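Local structure of glycoside hydrolase, GH17 family (Formosa sp. Hel1_33_131, 6FCG) at residues E169-W174 with A183-W188. The protein is an endo-laminarinase that probably cleaves internal beta-1,3-glucosidic linkages of laminarin, the storage glucan of marine microalgae. Residues are numbered along the deposited sequence; the frame is centred on the assembly and turned at random.
Sequences EAMVKW and AVILKW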
ATOM      1  N   GLU A 169      -7.173 -31.999  16.499  1.00 20.12           N
ATOM      2  CA  GLU A 169      -7.719 -31.155  15.440  1.00 20.87           C
ATOM      3  C   GLU A 169      -7.774 -31.939  14.136  1.00 19.62           C
ATOM      4  O   GLU A 169      -7.661 -31.377  13.041  1.00 19.83           O
ATOM      5  CB  GLU A 169      -6.954 -29.820  15.307  1.00 22.18           C
ATOM      6  CG  GLU A 169      -7.286 -28.854  16.432  1.00 23.86           C
ATOM      7  CD  GLU A 169      -6.473 -27.562  16.422  1.00 27.43           C
ATOM      8  OE1 GLU A 169      -5.861 -27.291  15.381  1.00 31.48           O
ATOM      9  OE2 GLU A 169      -6.434 -26.820  17.437  1.00 30.04           O
ATOM     10  N   ALA A 170      -7.987 -33.238  14.262  1.00 17.82           N
ATOM     11  CA  ALA A 170      -7.902 -34.098  13.119  1.00 17.86           C
ATOM     12  C   ALA A 170      -9.148 -34.079  12.237  1.00 17.10           C
ATOM     13  O   ALA A 170      -9.090 -34.610  11.150  1.00 17.15           O
ATOM     14  CB  ALA A 170      -7.566 -35.521  13.573  1.00 17.84           C
ATOM     15  N   MET A 171     -10.250 -33.514  12.719  1.00 17.31           N
ATOM     16  CA  MET A 171     -11.510 -33.427  11.964  1.00 18.83           C
ATOM     17  C   MET A 171     -11.800 -32.040  11.413  1.00 18.40           C
ATOM     18  O   MET A 171     -12.655 -31.885  10.545  1.00 18.97           O
ATOM     19  CB  MET A 171     -12.705 -33.832  12.842  1.00 18.51           C
ATOM     20  CG  MET A 171     -12.689 -35.290  13.263  1.00 20.63           C
ATOM     21  SD  MET A 171     -14.081 -35.783  14.318  1.00 21.75           S
ATOM     22  CE  MET A 171     -13.671 -34.863  15.791  1.00 22.13           C
ATOM     23  N   VAL A 172     -11.082 -31.036  11.877  1.00 18.73           N
ATOM     24  CA  VAL A 172     -11.372 -29.674  11.430  1.00 20.82           C
ATOM     25  C   VAL A 172     -10.975 -29.496   9.944  1.00 20.42           C
ATOM     26  O   VAL A 172      -9.859 -29.843   9.545  1.00 19.05           O
ATOM     27  CB  VAL A 172     -10.696 -28.620  12.350  1.00 22.02           C
ATOM     28  CG1 VAL A 172      -9.209 -28.396  12.017  1.00 23.36           C
ATOM     29  CG2 VAL A 172     -11.439 -27.303  12.299  1.00 20.91           C
ATOM     30  N   LYS A 173     -11.892 -28.961   9.146  1.00 20.50           N
ATOM     31  CA  LYS A 173     -11.750 -28.971   7.675  1.00 20.29           C
ATOM     32  C   LYS A 173     -10.635 -28.051   7.137  1.00 19.77           C
ATOM     33  O   LYS A 173     -10.203 -28.228   6.017  1.00 19.10           O
ATOM     34  CB  LYS A 173     -13.050 -28.590   7.002  1.00 20.30           C
ATOM     35  CG  LYS A 173     -14.271 -29.409   7.418  1.00 21.88           C
ATOM     36  CD  LYS A 173     -14.194 -30.863   7.037  1.00 22.70           C
ATOM     37  CE  LYS A 173     -15.531 -31.548   7.277  1.00 23.49           C
ATOM     38  NZ  LYS A 173     -15.330 -33.025   7.235  1.00 24.30           N
ATOM     39  N   TRP A 174     -10.193 -27.092   7.946  1.00 19.42           N
ATOM     40  CA  TRP A 174      -9.058 -26.250   7.615  1.00 19.06           C
ATOM     41  C   TRP A 174      -7.673 -26.821   7.947  1.00 18.33           C
ATOM     42  O   TRP A 174      -6.678 -26.234   7.577  1.00 17.57           O
ATOM     43  CB  TRP A 174      -9.212 -24.821   8.205  1.00 19.14           C
ATOM     44  CG  TRP A 174      -9.578 -24.665   9.689  1.00 19.37           C
ATOM     45  CD1 TRP A 174     -10.778 -24.235  10.188  1.00 19.05           C
ATOM     46  CD2 TRP A 174      -8.710 -24.869  10.845  1.00 19.58           C
ATOM     47  NE1 TRP A 174     -10.723 -24.181  11.576  1.00 19.67           N
ATOM     48  CE2 TRP A 174      -9.469 -24.546  11.996  1.00 18.72           C
ATOM     49  CE3 TRP A 174      -7.365 -25.301  11.008  1.00 18.66           C
ATOM     50  CZ2 TRP A 174      -8.951 -24.651  13.254  1.00 18.05           C
ATOM     51  CZ3 TRP A 174      -6.851 -25.399  12.263  1.00 17.08           C
ATOM     52  CH2 TRP A 174      -7.635 -25.089  13.375  1.00 18.35           C
ATOM     53  N   ALA A 183     -15.696 -40.522  10.842  1.00 23.49           N
ATOM     54  CA  ALA A 183     -15.712 -41.986  10.827  1.00 23.52           C
ATOM     55  C   ALA A 183     -14.388 -42.587  11.281  1.00 23.41           C
ATOM     56  O   ALA A 183     -14.380 -43.636  11.963  1.00 25.84           O
ATOM     57  CB  ALA A 183     -16.075 -42.527   9.445  1.00 22.55           C
ATOM     58  N   VAL A 184     -13.288 -41.964  10.894  1.00 21.46           N
ATOM     59  CA  VAL A 184     -11.966 -42.484  11.290  1.00 23.32           C
ATOM     60  C   VAL A 184     -11.676 -42.234  12.810  1.00 21.87           C
ATOM     61  O   VAL A 184     -11.209 -43.131  13.488  1.00 19.48           O
ATOM     62  CB  VAL A 184     -10.793 -42.275  10.254  1.00 23.79           C
ATOM     63  CG1 VAL A 184     -11.258 -41.759   8.892  1.00 25.26           C
ATOM     64  CG2 VAL A 184      -9.776 -41.360  10.862  1.00 24.04           C
ATOM     65  N   ILE A 185     -12.057 -41.101  13.367  1.00 21.70           N
ATOM     66  CA  ILE A 185     -11.935 -40.946  14.818  1.00 21.51           C
ATOM     67  C   ILE A 185     -12.830 -41.949  15.583  1.00 22.19           C
ATOM     68  O   ILE A 185     -12.368 -42.570  16.541  1.00 20.49           O
ATOM     69  CB  ILE A 185     -12.247 -39.525  15.279  1.00 21.73           C
ATOM     70  CG1 ILE A 185     -11.431 -38.500  14.496  1.00 22.64           C
ATOM     71  CG2 ILE A 185     -12.034 -39.391  16.784  1.00 21.60           C
ATOM     72  CD1 ILE A 185      -9.936 -38.731  14.410  1.00 23.39           C
ATOM     73  N   LEU A 186     -14.081 -42.105  15.136  1.00 22.47           N
ATOM     74  CA  LEU A 186     -15.031 -43.055  15.695  1.00 23.46           C
ATOM     75  C   LEU A 186     -14.488 -44.474  15.710  1.00 23.70           C
ATOM     76  O   LEU A 186     -14.582 -45.183  16.707  1.00 23.80           O
ATOM     77  CB  LEU A 186     -16.325 -43.027  14.887  1.00 26.29           C
ATOM     78  CG  LEU A 186     -17.455 -44.012  15.272  1.00 27.03           C
ATOM     79  CD1 LEU A 186     -17.983 -43.732  16.670  1.00 26.91           C
ATOM     80  CD2 LEU A 186     -18.582 -43.928  14.254  1.00 27.13           C
ATOM     81  N   LYS A 187     -13.910 -44.880  14.597  1.00 24.43           N
ATOM     82  CA  LYS A 187     -13.281 -46.192  14.485  1.00 25.29           C
ATOM     83  C   LYS A 187     -12.309 -46.463  15.638  1.00 26.46           C
ATOM     84  O   LYS A 187     -12.384 -47.485  16.307  1.00 27.85           O
ATOM     85  CB  LYS A 187     -12.561 -46.297  13.151  1.00 24.91           C
ATOM     86  CG  LYS A 187     -11.965 -47.653  12.861  1.00 27.04           C
ATOM     87  CD  LYS A 187     -10.913 -47.558  11.762  1.00 28.89           C
ATOM     88  CE  LYS A 187     -10.174 -48.870  11.633  1.00 30.70           C
ATOM     89  NZ  LYS A 187      -9.083 -48.738  10.624  1.00 31.56           N
ATOM     90  N   TRP A 188     -11.382 -45.542  15.857  1.00 27.45           N
ATOM     91  CA  TRP A 188     -10.350 -45.735  16.872  1.00 26.23           C
ATOM     92  C   TRP A 188     -10.857 -45.504  18.285  1.00 26.78           C
ATOM     93  O   TRP A 188     -10.412 -46.162  19.214  1.00 27.60           O
ATOM     94  CB  TRP A 188      -9.111 -44.890  16.557  1.00 25.12           C
ATOM     95  CG  TRP A 188      -8.440 -45.342  15.314  1.00 24.11           C
ATOM     96  CD1 TRP A 188      -8.326 -44.650  14.158  1.00 24.51           C
ATOM     97  CD2 TRP A 188      -7.861 -46.619  15.082  1.00 23.98           C
ATOM     98  NE1 TRP A 188      -7.674 -45.405  13.219  1.00 24.10           N
ATOM     99  CE2 TRP A 188      -7.378 -46.623  13.763  1.00 22.85           C
ATOM    100  CE3 TRP A 188      -7.701 -47.771  15.873  1.00 24.32           C
ATOM    101  CZ2 TRP A 188      -6.735 -47.714  13.211  1.00 22.50           C
ATOM    102  CZ3 TRP A 188      -7.061 -48.861  15.333  1.00 24.48           C
ATOM    103  CH2 TRP A 188      -6.582 -48.828  13.999  1.00 23.34           C
TER
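Ile185 meets Met171 and Ala170 in a small, wholly apolar contact between a loop and a helix. Both partners meet the same arm of Ile185, the one made of CG1 and CD1. CG1 takes the methionine: CG of Met171 lies 3.7 Å from CG1 of Ile185, and SD of Met171 lies 3.8 Å from the same CG1. The two side chains run at a slant to each other. The CD1 methyl of Ile185 faces the alanine, 4.1 Å from CB of Ala170. The CB of Ala170 points at the helix, and that of Ile185 points back at the loop. The CB of Met171 does not point straight at the helix. Its chi1 of -66° sets CG beside the backbone N, and this brings CG and SD to Ile185.

No hydrogen bond joins the two segments, and all three touching residues are buried. The loop also makes polar bonds beyond the two segments: the backbone N of Met171 is bonded to Asp211 OD2, and Glu169, just ahead of the touching pair, bonds His241 ND1 through OE2. In GH17 enzymes a glutamate at the end of the fourth barrel strand is the usual acid/base; the position of Glu169 just after strand 161-168 is consistent with that role.

The contact belongs to the beta/alpha barrel of the family. The loop leaves strand 161-168 and leads to helix 182-197; Ile185, in the first turn of that helix, packs back on the loop. Leu231 of helix 226-234 touches both Met171 and Ile185, and Ser209 of the adjacent parallel strand 206-212 also meets Ile185. The contact lies where the loop after strand 161-168, helices 182-197 and 226-234, and strand 206-212 come together.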